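PDB 5K5D: ParB domain protein nuclease, which probably takes part in archaeal DNA segregation as a ParB-like partition protein related to that of pNOB8, and is named as a nuclease. Local coordinates for residues 15-19 with 74-79; 19-25 with 57-63; 26-30 with 114-119; 108-113 with 215-219. The protein carries 4 engineered substitutions. All coordinates share one frame. Numbering follows the deposited sequence.

Contact 1: residues 15-19 with 74-79; sequences SIEKL and FKEVKI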
# COMPACT_ATOMS: atom_id res chain seq x y z
N SER B 15 -3.66 -4.67 30.57
CA SER B 15 -2.44 -5.46 30.72
C SER B 15 -1.83 -5.67 29.35
O SER B 15 -2.54 -5.90 28.37
CB SER B 15 -2.74 -6.80 31.39
OG SER B 15 -3.45 -7.67 30.53
N ILE B 16 -0.50 -5.58 29.28
CA ILE B 16 0.19 -5.62 28.00
C ILE B 16 -0.07 -6.92 27.24
O ILE B 16 -0.00 -6.96 26.02
CB ILE B 16 1.71 -5.39 28.18
CG1 ILE B 16 2.38 -5.14 26.83
CG2 ILE B 16 2.35 -6.56 28.92
CD1 ILE B 16 3.79 -4.64 26.94
N GLU B 17 -0.39 -7.98 27.98
CA GLU B 17 -0.61 -9.29 27.38
C GLU B 17 -2.07 -9.50 26.98
O GLU B 17 -2.41 -10.54 26.40
CB GLU B 17 -0.15 -10.39 28.34
CG GLU B 17 1.30 -10.26 28.77
CD GLU B 17 2.27 -10.36 27.61
OE1 GLU B 17 2.05 -11.22 26.73
OE2 GLU B 17 3.24 -9.57 27.56
N LYS B 18 -2.92 -8.53 27.28
CA LYS B 18 -4.33 -8.64 26.95
C LYS B 18 -4.56 -8.43 25.45
O LYS B 18 -5.58 -8.86 24.90
CB LYS B 18 -5.15 -7.65 27.77
CG LYS B 18 -6.66 -7.85 27.67
CD LYS B 18 -7.40 -6.88 28.58
CE LYS B 18 -8.91 -7.00 28.43
NZ LYS B 18 -9.62 -6.05 29.33
N LEU B 19 -3.61 -7.79 24.79
CA LEU B 19 -3.71 -7.49 23.36
C LEU B 19 -3.45 -8.71 22.47
O LEU B 19 -2.40 -9.34 22.57
CB LEU B 19 -2.77 -6.35 22.97
CG LEU B 19 -3.38 -4.95 22.87
CD1 LEU B 19 -4.80 -4.91 23.44
CD2 LEU B 19 -2.48 -3.91 23.54
N PHE B 74 7.48 -3.13 30.01
CA PHE B 74 6.14 -2.57 30.16
C PHE B 74 5.13 -3.64 30.56
O PHE B 74 5.15 -4.75 30.03
CB PHE B 74 5.70 -1.86 28.87
CG PHE B 74 6.43 -0.58 28.60
CD1 PHE B 74 7.76 -0.59 28.24
CD2 PHE B 74 5.78 0.64 28.72
CE1 PHE B 74 8.44 0.59 27.99
CE2 PHE B 74 6.45 1.82 28.47
CZ PHE B 74 7.78 1.80 28.11
N LYS B 75 4.26 -3.31 31.51
CA LYS B 75 3.29 -4.27 32.02
C LYS B 75 1.87 -3.95 31.56
O LYS B 75 0.99 -4.80 31.59
CB LYS B 75 3.34 -4.33 33.55
CG LYS B 75 4.68 -4.81 34.11
CD LYS B 75 5.04 -6.19 33.56
CE LYS B 75 6.44 -6.60 33.98
NZ LYS B 75 6.82 -7.93 33.42
N GLU B 76 1.66 -2.72 31.12
CA GLU B 76 0.35 -2.30 30.65
C GLU B 76 0.46 -1.19 29.62
O GLU B 76 1.36 -0.35 29.68
CB GLU B 76 -0.56 -1.89 31.81
CG GLU B 76 -0.13 -0.65 32.57
CD GLU B 76 -1.05 -0.34 33.74
OE1 GLU B 76 -1.61 -1.29 34.34
OE2 GLU B 76 -1.24 0.86 34.05
N VAL B 77 -0.47 -1.18 28.67
CA VAL B 77 -0.38 -0.25 27.56
C VAL B 77 -1.68 0.51 27.34
O VAL B 77 -2.77 -0.06 27.38
CB VAL B 77 0.08 -0.97 26.26
CG1 VAL B 77 -0.64 -2.30 26.11
CG2 VAL B 77 -0.14 -0.09 25.04
N LYS B 78 -1.56 1.82 27.13
CA LYS B 78 -2.69 2.67 26.80
C LYS B 78 -3.14 2.36 25.38
O LYS B 78 -2.32 2.27 24.47
CB LYS B 78 -2.28 4.14 26.92
CG LYS B 78 -1.71 4.53 28.28
CD LYS B 78 -0.56 5.53 28.18
CE LYS B 78 -1.01 6.90 27.69
NZ LYS B 78 -1.40 6.91 26.25
N ILE B 79 -4.44 2.19 25.19
CA ILE B 79 -4.97 1.91 23.87
C ILE B 79 -6.22 2.73 23.53
O ILE B 79 -6.85 3.34 24.41
CB ILE B 79 -5.31 0.41 23.69
CG1 ILE B 79 -6.49 0.00 24.58
CG2 ILE B 79 -4.09 -0.45 23.96
CD1 ILE B 79 -6.97 -1.43 24.35

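Contact 2: residues 19-25 with 57-63; sequences LKEDDEF and YVLIDGY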
# COMPACT_ATOMS: atom_id res chain seq x y z
N LEU B 19 -3.61 -7.79 24.79
CA LEU B 19 -3.71 -7.49 23.36
C LEU B 19 -3.45 -8.71 22.47
O LEU B 19 -2.40 -9.34 22.57
CB LEU B 19 -2.77 -6.35 22.97
CG LEU B 19 -3.38 -4.95 22.87
CD1 LEU B 19 -4.80 -4.91 23.44
CD2 LEU B 19 -2.48 -3.91 23.54
N LYS B 20 -4.41 -9.02 21.61
CA LYS B 20 -4.30 -10.15 20.69
C LYS B 20 -3.87 -9.65 19.32
O LYS B 20 -4.34 -8.62 18.85
CB LYS B 20 -5.62 -10.89 20.61
CG LYS B 20 -6.10 -11.42 21.95
CD LYS B 20 -7.62 -11.54 22.00
CE LYS B 20 -8.10 -11.76 23.43
NZ LYS B 20 -9.58 -11.61 23.56
N GLU B 21 -2.95 -10.38 18.69
CA GLU B 21 -2.42 -9.93 17.41
C GLU B 21 -3.06 -10.64 16.23
O GLU B 21 -3.42 -11.82 16.31
CB GLU B 21 -0.90 -10.08 17.37
CG GLU B 21 -0.40 -11.51 17.28
CD GLU B 21 1.11 -11.57 17.10
OE1 GLU B 21 1.82 -10.74 17.71
OE2 GLU B 21 1.57 -12.44 16.33
N ASP B 22 -3.22 -9.91 15.13
CA ASP B 22 -3.78 -10.44 13.90
C ASP B 22 -2.65 -10.45 12.88
O ASP B 22 -2.10 -9.40 12.54
CB ASP B 22 -4.92 -9.54 13.41
CG ASP B 22 -5.58 -10.08 12.16
OD1 ASP B 22 -6.71 -10.60 12.26
OD2 ASP B 22 -4.97 -9.97 11.08
N ASP B 23 -2.31 -11.63 12.39
CA ASP B 23 -1.11 -11.77 11.57
C ASP B 23 -1.17 -10.95 10.29
O ASP B 23 -0.14 -10.57 9.74
CB ASP B 23 -0.82 -13.24 11.27
CG ASP B 23 0.63 -13.60 11.54
OD1 ASP B 23 1.44 -13.53 10.59
OD2 ASP B 23 0.95 -13.92 12.71
N GLU B 24 -2.38 -10.67 9.81
CA GLU B 24 -2.53 -9.85 8.62
C GLU B 24 -2.20 -8.40 8.94
O GLU B 24 -1.42 -7.76 8.23
CB GLU B 24 -3.94 -9.94 8.05
CG GLU B 24 -4.05 -9.35 6.65
CD GLU B 24 -5.40 -8.72 6.38
OE1 GLU B 24 -5.94 -8.04 7.28
OE2 GLU B 24 -5.93 -8.90 5.26
N PHE B 25 -2.79 -7.87 10.01
CA PHE B 25 -2.53 -6.50 10.41
C PHE B 25 -1.07 -6.35 10.79
O PHE B 25 -0.46 -5.30 10.59
CB PHE B 25 -3.42 -6.10 11.59
CG PHE B 25 -4.89 -6.22 11.30
CD1 PHE B 25 -5.79 -6.44 12.32
CD2 PHE B 25 -5.36 -6.11 10.00
CE1 PHE B 25 -7.15 -6.56 12.06
CE2 PHE B 25 -6.71 -6.22 9.73
CZ PHE B 25 -7.61 -6.45 10.75
N TYR B 57 -10.02 -6.39 21.59
CA TYR B 57 -8.62 -6.18 21.94
C TYR B 57 -7.68 -6.83 20.93
O TYR B 57 -6.56 -7.22 21.26
CB TYR B 57 -8.34 -6.65 23.37
CG TYR B 57 -9.20 -5.92 24.38
CD1 TYR B 57 -10.40 -6.45 24.82
CD2 TYR B 57 -8.81 -4.68 24.87
CE1 TYR B 57 -11.19 -5.78 25.73
CE2 TYR B 57 -9.59 -4.00 25.78
CZ TYR B 57 -10.78 -4.55 26.21
OH TYR B 57 -11.56 -3.87 27.11
N VAL B 58 -8.15 -6.93 19.69
CA VAL B 58 -7.30 -7.31 18.58
C VAL B 58 -6.52 -6.08 18.14
O VAL B 58 -7.10 -5.05 17.80
CB VAL B 58 -8.12 -7.86 17.39
CG1 VAL B 58 -7.23 -8.07 16.17
CG2 VAL B 58 -8.83 -9.14 17.77
N LEU B 59 -5.19 -6.19 18.18
CA LEU B 59 -4.31 -5.10 17.80
C LEU B 59 -4.50 -4.78 16.31
O LEU B 59 -4.42 -5.66 15.46
CB LEU B 59 -2.86 -5.49 18.05
CG LEU B 59 -1.90 -4.46 18.66
CD1 LEU B 59 -0.56 -4.51 17.95
CD2 LEU B 59 -2.49 -3.06 18.59
N ILE B 60 -4.75 -3.51 16.01
CA ILE B 60 -4.93 -3.09 14.63
C ILE B 60 -3.69 -2.38 14.14
O ILE B 60 -3.15 -2.69 13.08
CB ILE B 60 -6.15 -2.15 14.49
CG1 ILE B 60 -7.44 -2.93 14.75
CG2 ILE B 60 -6.18 -1.51 13.11
CD1 ILE B 60 -8.68 -2.07 14.67
N ASP B 61 -3.22 -1.44 14.95
CA ASP B 61 -2.04 -0.66 14.64
C ASP B 61 -1.14 -0.53 15.86
O ASP B 61 -1.60 -0.19 16.95
CB ASP B 61 -2.45 0.74 14.18
CG ASP B 61 -1.28 1.54 13.67
OD1 ASP B 61 -0.57 1.03 12.78
OD2 ASP B 61 -1.06 2.66 14.16
N GLY B 62 0.15 -0.80 15.67
CA GLY B 62 1.13 -0.58 16.73
C GLY B 62 1.90 -1.83 17.10
O GLY B 62 2.26 -2.02 18.26
N TYR B 63 2.17 -2.68 16.11
CA TYR B 63 2.81 -3.96 16.37
C TYR B 63 4.27 -3.85 16.79
O TYR B 63 4.72 -4.54 17.70
CB TYR B 63 2.64 -4.90 15.17
CG TYR B 63 1.27 -5.52 15.13
CD1 TYR B 63 0.20 -4.87 14.52
CD2 TYR B 63 1.02 -6.75 15.72
CE1 TYR B 63 -1.06 -5.42 14.49
CE2 TYR B 63 -0.23 -7.32 15.69
CZ TYR B 63 -1.27 -6.65 15.08
OH TYR B 63 -2.52 -7.23 15.06

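Contact 3: residues 26-30 with 114-119; sequences KTMVP and ALFQKI. Engineered in segment 26-30: Met-28 (natural residue Leu).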
# COMPACT_ATOMS: atom_id res chain seq x y z
N LYS B 26 -0.51 -7.43 11.34
CA LYS B 26 0.87 -7.45 11.78
C LYS B 26 1.84 -7.20 10.63
O LYS B 26 2.94 -6.69 10.83
CB LYS B 26 1.20 -8.78 12.45
CG LYS B 26 2.64 -8.93 12.89
CD LYS B 26 2.85 -10.27 13.58
CE LYS B 26 4.23 -10.35 14.21
NZ LYS B 26 4.41 -11.64 14.95
N THR B 27 1.42 -7.56 9.42
CA THR B 27 2.30 -7.47 8.26
C THR B 27 1.80 -6.49 7.21
O THR B 27 2.36 -6.41 6.12
CB THR B 27 2.50 -8.84 7.60
OG1 THR B 27 1.26 -9.30 7.06
CG2 THR B 27 3.03 -9.85 8.62
N MSE B 28 0.75 -5.73 7.54
CA MSE B 28 0.21 -4.74 6.61
C MSE B 28 1.24 -3.70 6.19
O MSE B 28 1.45 -3.46 5.00
CB MSE B 28 -1.00 -4.02 7.23
CG MSE B 28 -2.32 -4.74 7.05
SE MSE B 28 -2.75 -5.05 5.17
CE MSE B 28 -2.33 -3.29 4.46
N VAL B 29 1.89 -3.09 7.18
CA VAL B 29 2.85 -2.03 6.91
C VAL B 29 4.21 -2.59 6.53
O VAL B 29 4.76 -3.42 7.25
CB VAL B 29 2.99 -1.07 8.11
CG1 VAL B 29 4.11 -0.08 7.86
CG2 VAL B 29 1.67 -0.35 8.38
N PRO B 30 4.74 -2.14 5.38
CA PRO B 30 6.05 -2.58 4.90
C PRO B 30 7.14 -2.28 5.93
O PRO B 30 7.11 -1.23 6.56
CB PRO B 30 6.26 -1.72 3.64
CG PRO B 30 4.88 -1.35 3.19
CD PRO B 30 4.10 -1.18 4.46
N ALA B 114 3.04 1.08 -1.43
CA ALA B 114 2.84 -0.35 -1.27
C ALA B 114 1.75 -0.62 -0.24
O ALA B 114 0.95 -1.54 -0.40
CB ALA B 114 4.14 -1.05 -0.88
N LEU B 115 1.73 0.18 0.82
CA LEU B 115 0.67 0.08 1.82
C LEU B 115 -0.65 0.51 1.22
O LEU B 115 -1.68 -0.13 1.41
CB LEU B 115 1.00 0.93 3.04
CG LEU B 115 -0.09 1.09 4.11
CD1 LEU B 115 -0.53 -0.25 4.68
CD2 LEU B 115 0.39 2.02 5.22
N PHE B 116 -0.61 1.61 0.47
CA PHE B 116 -1.80 2.17 -0.15
C PHE B 116 -2.49 1.12 -1.02
O PHE B 116 -3.70 0.92 -0.91
CB PHE B 116 -1.44 3.39 -0.99
CG PHE B 116 -2.56 4.37 -1.14
CD1 PHE B 116 -3.73 4.22 -0.40
CD2 PHE B 116 -2.46 5.44 -2.01
CE1 PHE B 116 -4.77 5.12 -0.53
CE2 PHE B 116 -3.50 6.35 -2.14
CZ PHE B 116 -4.65 6.19 -1.40
N GLN B 117 -1.72 0.47 -1.88
CA GLN B 117 -2.26 -0.59 -2.72
C GLN B 117 -2.81 -1.75 -1.89
O GLN B 117 -3.90 -2.25 -2.18
CB GLN B 117 -1.21 -1.11 -3.71
CG GLN B 117 -1.69 -2.30 -4.52
CD GLN B 117 -0.63 -2.84 -5.45
OE1 GLN B 117 0.29 -2.13 -5.86
NE2 GLN B 117 -0.75 -4.12 -5.80
N LYS B 118 -2.06 -2.17 -0.88
CA LYS B 118 -2.50 -3.28 -0.03
C LYS B 118 -3.85 -2.95 0.58
O LYS B 118 -4.72 -3.81 0.67
CB LYS B 118 -1.50 -3.55 1.09
CG LYS B 118 -0.28 -4.35 0.67
CD LYS B 118 0.61 -4.61 1.86
CE LYS B 118 1.97 -5.13 1.44
NZ LYS B 118 2.87 -5.32 2.61
N ILE B 119 -4.01 -1.70 0.98
CA ILE B 119 -5.27 -1.24 1.55
C ILE B 119 -6.37 -1.20 0.49
O ILE B 119 -7.42 -1.81 0.66
CB ILE B 119 -5.11 0.15 2.22
CG1 ILE B 119 -4.14 0.06 3.40
CG2 ILE B 119 -6.45 0.67 2.68
CD1 ILE B 119 -4.62 -0.86 4.52

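Contact 4: residues 108-113 with 215-219; sequences DKNERL and KVPLD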
# COMPACT_ATOMS: atom_id res chain seq x y z
N ASP B 108 9.12 5.96 3.41
CA ASP B 108 9.41 6.60 2.13
C ASP B 108 8.22 6.52 1.18
O ASP B 108 7.22 5.86 1.49
CB ASP B 108 10.65 5.97 1.49
CG ASP B 108 10.30 4.82 0.57
OD1 ASP B 108 9.10 4.62 0.30
OD2 ASP B 108 11.23 4.11 0.12
N LYS B 109 8.31 7.20 0.04
CA LYS B 109 7.18 7.29 -0.88
C LYS B 109 6.76 5.92 -1.41
O LYS B 109 5.58 5.68 -1.66
CB LYS B 109 7.51 8.25 -2.04
CG LYS B 109 6.31 8.71 -2.86
CD LYS B 109 6.72 9.76 -3.88
CE LYS B 109 5.53 10.30 -4.65
NZ LYS B 109 4.76 9.20 -5.29
N ASN B 110 7.73 5.02 -1.57
CA ASN B 110 7.48 3.70 -2.14
C ASN B 110 6.88 2.71 -1.15
O ASN B 110 6.19 1.76 -1.54
CB ASN B 110 8.77 3.12 -2.73
CG ASN B 110 9.19 3.84 -4.00
OD1 ASN B 110 9.77 4.92 -3.96
ND2 ASN B 110 8.90 3.23 -5.15
N GLU B 111 7.15 2.92 0.13
CA GLU B 111 6.65 2.04 1.17
C GLU B 111 5.19 2.37 1.48
O GLU B 111 4.40 1.49 1.81
CB GLU B 111 7.51 2.15 2.43
CG GLU B 111 8.91 1.62 2.26
CD GLU B 111 9.87 2.10 3.34
OE1 GLU B 111 10.92 1.46 3.54
OE2 GLU B 111 9.56 3.12 3.99
N ARG B 112 4.84 3.65 1.37
CA ARG B 112 3.46 4.07 1.61
C ARG B 112 2.57 3.71 0.43
O ARG B 112 1.40 3.38 0.60
CB ARG B 112 3.38 5.56 1.91
CG ARG B 112 3.66 6.45 0.72
CD ARG B 112 3.32 7.90 1.05
NE ARG B 112 4.03 8.36 2.25
CZ ARG B 112 3.89 9.58 2.76
NH1 ARG B 112 3.08 10.46 2.19
NH2 ARG B 112 4.57 9.91 3.86
N LEU B 113 3.14 3.77 -0.77
CA LEU B 113 2.43 3.36 -1.98
C LEU B 113 2.09 1.87 -1.91
O LEU B 113 1.00 1.45 -2.28
CB LEU B 113 3.27 3.64 -3.21
CG LEU B 113 3.08 5.00 -3.89
CD1 LEU B 113 4.21 5.30 -4.87
CD2 LEU B 113 1.72 5.04 -4.59
N LYS B 215 12.12 -0.19 -5.37
CA LYS B 215 11.58 1.13 -5.04
C LYS B 215 11.62 2.07 -6.25
O LYS B 215 11.73 3.29 -6.09
CB LYS B 215 12.34 1.75 -3.87
CG LYS B 215 12.25 0.98 -2.57
CD LYS B 215 13.18 1.57 -1.52
CE LYS B 215 13.10 0.83 -0.20
NZ LYS B 215 11.75 0.93 0.41
N VAL B 216 11.55 1.50 -7.45
CA VAL B 216 11.43 2.31 -8.66
C VAL B 216 10.37 3.39 -8.48
O VAL B 216 9.24 3.09 -8.10
CB VAL B 216 11.06 1.43 -9.88
CG1 VAL B 216 10.56 2.30 -11.03
CG2 VAL B 216 12.25 0.59 -10.31
N PRO B 217 10.74 4.65 -8.74
CA PRO B 217 9.80 5.76 -8.56
C PRO B 217 8.55 5.59 -9.42
O PRO B 217 8.66 5.15 -10.57
CB PRO B 217 10.60 6.99 -9.02
CG PRO B 217 12.02 6.58 -8.87
CD PRO B 217 12.05 5.12 -9.21
N LEU B 218 7.39 5.92 -8.87
CA LEU B 218 6.13 5.83 -9.59
C LEU B 218 6.17 6.62 -10.89
O LEU B 218 5.97 6.07 -11.98
CB LEU B 218 4.99 6.35 -8.72
CG LEU B 218 3.65 6.58 -9.42
CD1 LEU B 218 3.12 5.28 -10.00
CD2 LEU B 218 2.63 7.20 -8.47
N ASP B 219 6.42 7.91 -10.77
CA ASP B 219 6.36 8.81 -11.92
C ASP B 219 7.29 8.33 -13.02
O ASP B 219 7.03 8.54 -14.21
CB ASP B 219 6.71 10.23 -11.46
CG ASP B 219 6.01 10.60 -10.17
OD1 ASP B 219 4.88 11.12 -10.24
OD2 ASP B 219 6.58 10.36 -9.08

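Contact 1: residues 15-19 with 74-79
Ile-16 lies over the start of strand 76-82, its CD1 3.4 Å from Phe-74 O and 3.9 Å from Phe-74 CB, while its CG1 rests 4.2 Å from Val-77 CG1. A branched aliphatic residue suits this buried spot, where it meets Phe-74 just before the strand and Val-77 within it. The backbones join just beside it: Ile-16 N donates to Lys-75 O at 2.9 Å and a nearly straight 164°. Next to that bond Ser-15 and Glu-76 form an antiparallel non-hydrogen-bonded pair, with CA of Ser-15 4.2 Å from CA of Glu-76 and their side chains diverging, as befits two polar residues at an exposed sheet end. After Ser-15 the chain turns, Lys-18 N bonding back to Ser-15 O at 2.9 Å, and this brings Leu-19 over the strand again. Leu-19 CD2 touches Val-77 CG1 at 3.5 Å and Ile-79 CG2 at 3.8 Å; Val-77 and Ile-79, two apart on the strand, present beta-branched side chains to the same covering leucine. The contact thus closes the end of the pairing between strands 9-15 and 76-82, with Ile-16 also packing on Leu-66 of helix 63-71 and strand 51-53 flanking 76-82 on its other edge.

Contact 2: residues 19-25 with 57-63
A tyrosine hydroxyl stands in for a backbone partner here: Asp-22 N donates to Tyr-63 OH at 2.8 Å and 175°, and the same hydroxyl gives its proton to Leu-59 O over a very short 2.5 Å. The contact lays the loop before helix 23-26 along the approach to strand 59-61, an outermost strand of the mixed ParB-like N-terminal sheet, which carries a classic beta bulge where Ile-60 and Asp-61 both face Ile-52. One bridge, Lys-20 with Val-58, rests on two bonds, Lys-20 N to Tyr-57 O at 2.8 Å and Leu-59 N to Lys-20 O at 2.7 Å. Exposed Lys-20 and Glu-21 can keep their charged ends at the surface, Glu-21 in a salt bridge with Lys-26, whereas Leu-19 CD1 tucks against Tyr-57 CB at 3.9 Å. Asp-22 N-caps the short, weakly bonded helix 23-26, its OD2 accepting from Glu-24 N at 3.0 Å and Phe-25 N at 3.2 Å. Phe-25, buried and apolar, points toward the strand, its CD1 3.5 Å from Leu-59 O. Gly-62, whose backbone angles call for glycine, N-caps the helix that Tyr-63 begins. Glu-21 CB meets the Tyr-63 ring edge, 3.3 Å from Tyr-63 CE2.

Contact 3: residues 26-30 with 114-119
Met-28 is an engineered selenomethionine where the natural sequence has leucine, and its three chi angles all lie in m wells. This coiled path brings a side chain whose CA-to-CB bond points sideways round to helix 109-128. Its CE ends 3.3 Å from Ile-119 CD1, 3.5 Å from Leu-115 CD1 and 3.5 Å from Lys-118 CB, so one methyl sits among three residues of the helix. Leu-115, in the t,p rotamer, brings its methyls back toward the loop: CD2 lies 4.2 Å from Val-29 CG2. Ile-119 (m,m) similarly swings its CD1 in to reach Met-28. Residues 114, 115, 118 and 119 share one side of the helix by their i, i+1, i+4, i+5 spacing, and the loop between helices 23-26 and 37-45 of the ParB-like N-terminal region lies against that side. Phe-116 instead points away, stacking with Trp-98. Pro-30, a rigid ring suited to close apposition, sets its CG 4.1 Å from the small Ala-114 CB and its CD 4.0 Å from Leu-115 CB. Lys-118 takes an m first torsion and then stays extended, chi2 to chi4 all t, so that its aliphatic length runs beside the loop and its NZ reaches a backbone carbonyl. There Lys-118 NZ makes a weak hydrogen bond to Met-28 O at 3.3 Å.

Contact 4: residues 108-113 with 215-219
Lys-215 reaches across to the first turn of helix 109-128 and places its NZ between two carboxylates, 3.2 Å from Asp-108 OD2 and 3.3 Å from Glu-111 OE1; both are salt bridges, the second weak as a hydrogen bond. The acids are held in place by a capping box: Asp-108 OD1 accepts from Glu-111 N at 2.6 Å, though the placing of that oxygen is less certain, and Glu-111 OE2 accepts from Asp-108 N at 2.9 Å. Each carboxylate thus serves a helix-end amide with one oxygen and the lysine with the other, a task that suits short Asp at the N-cap and longer Glu three residues on. Asn-110 ND2 donates to Val-216 O at 3.0 Å, just ahead of helix 218-230, and also to Val-209 O in helix 203-210, so one amide ties both ends of the connecting loop to helix 109-128. Lys-109 has its salt bridge with Asp-191, and Asp-219 with Lys-194. Beneath these polar groups, buried Leu-113 CD1 meets Leu-218 CB at 4.1 Å. The chemistry implies a junction combining salt bridges and an amide-to-carbonyl bond with a small leucine contact, joining helix 109-128 to the region assigned to the Ssol_1539-like second-domain family.

How the contacts relate
The four contacts follow one another from the mixed sheet to the helical part of the chain. Contacts 1 and 2, with centres about 12 Å apart, share Leu-19 and reach the same sheet, contact 2 being nested inside the loop that contact 1 closes. Contact 3 lies about 14 Å from contact 2 between centres, touching it through the Glu-21 to Lys-26 salt bridge; their segments alternate along the chain. Contacts 3 and 4, with centres about 12 Å apart, both use helix 109-128 and also cross. Contacts 1 and 4, in series, have centres about 34 Å apart. Helix 109-128 therefore links the ParB-like N-terminal region to the second-domain family region.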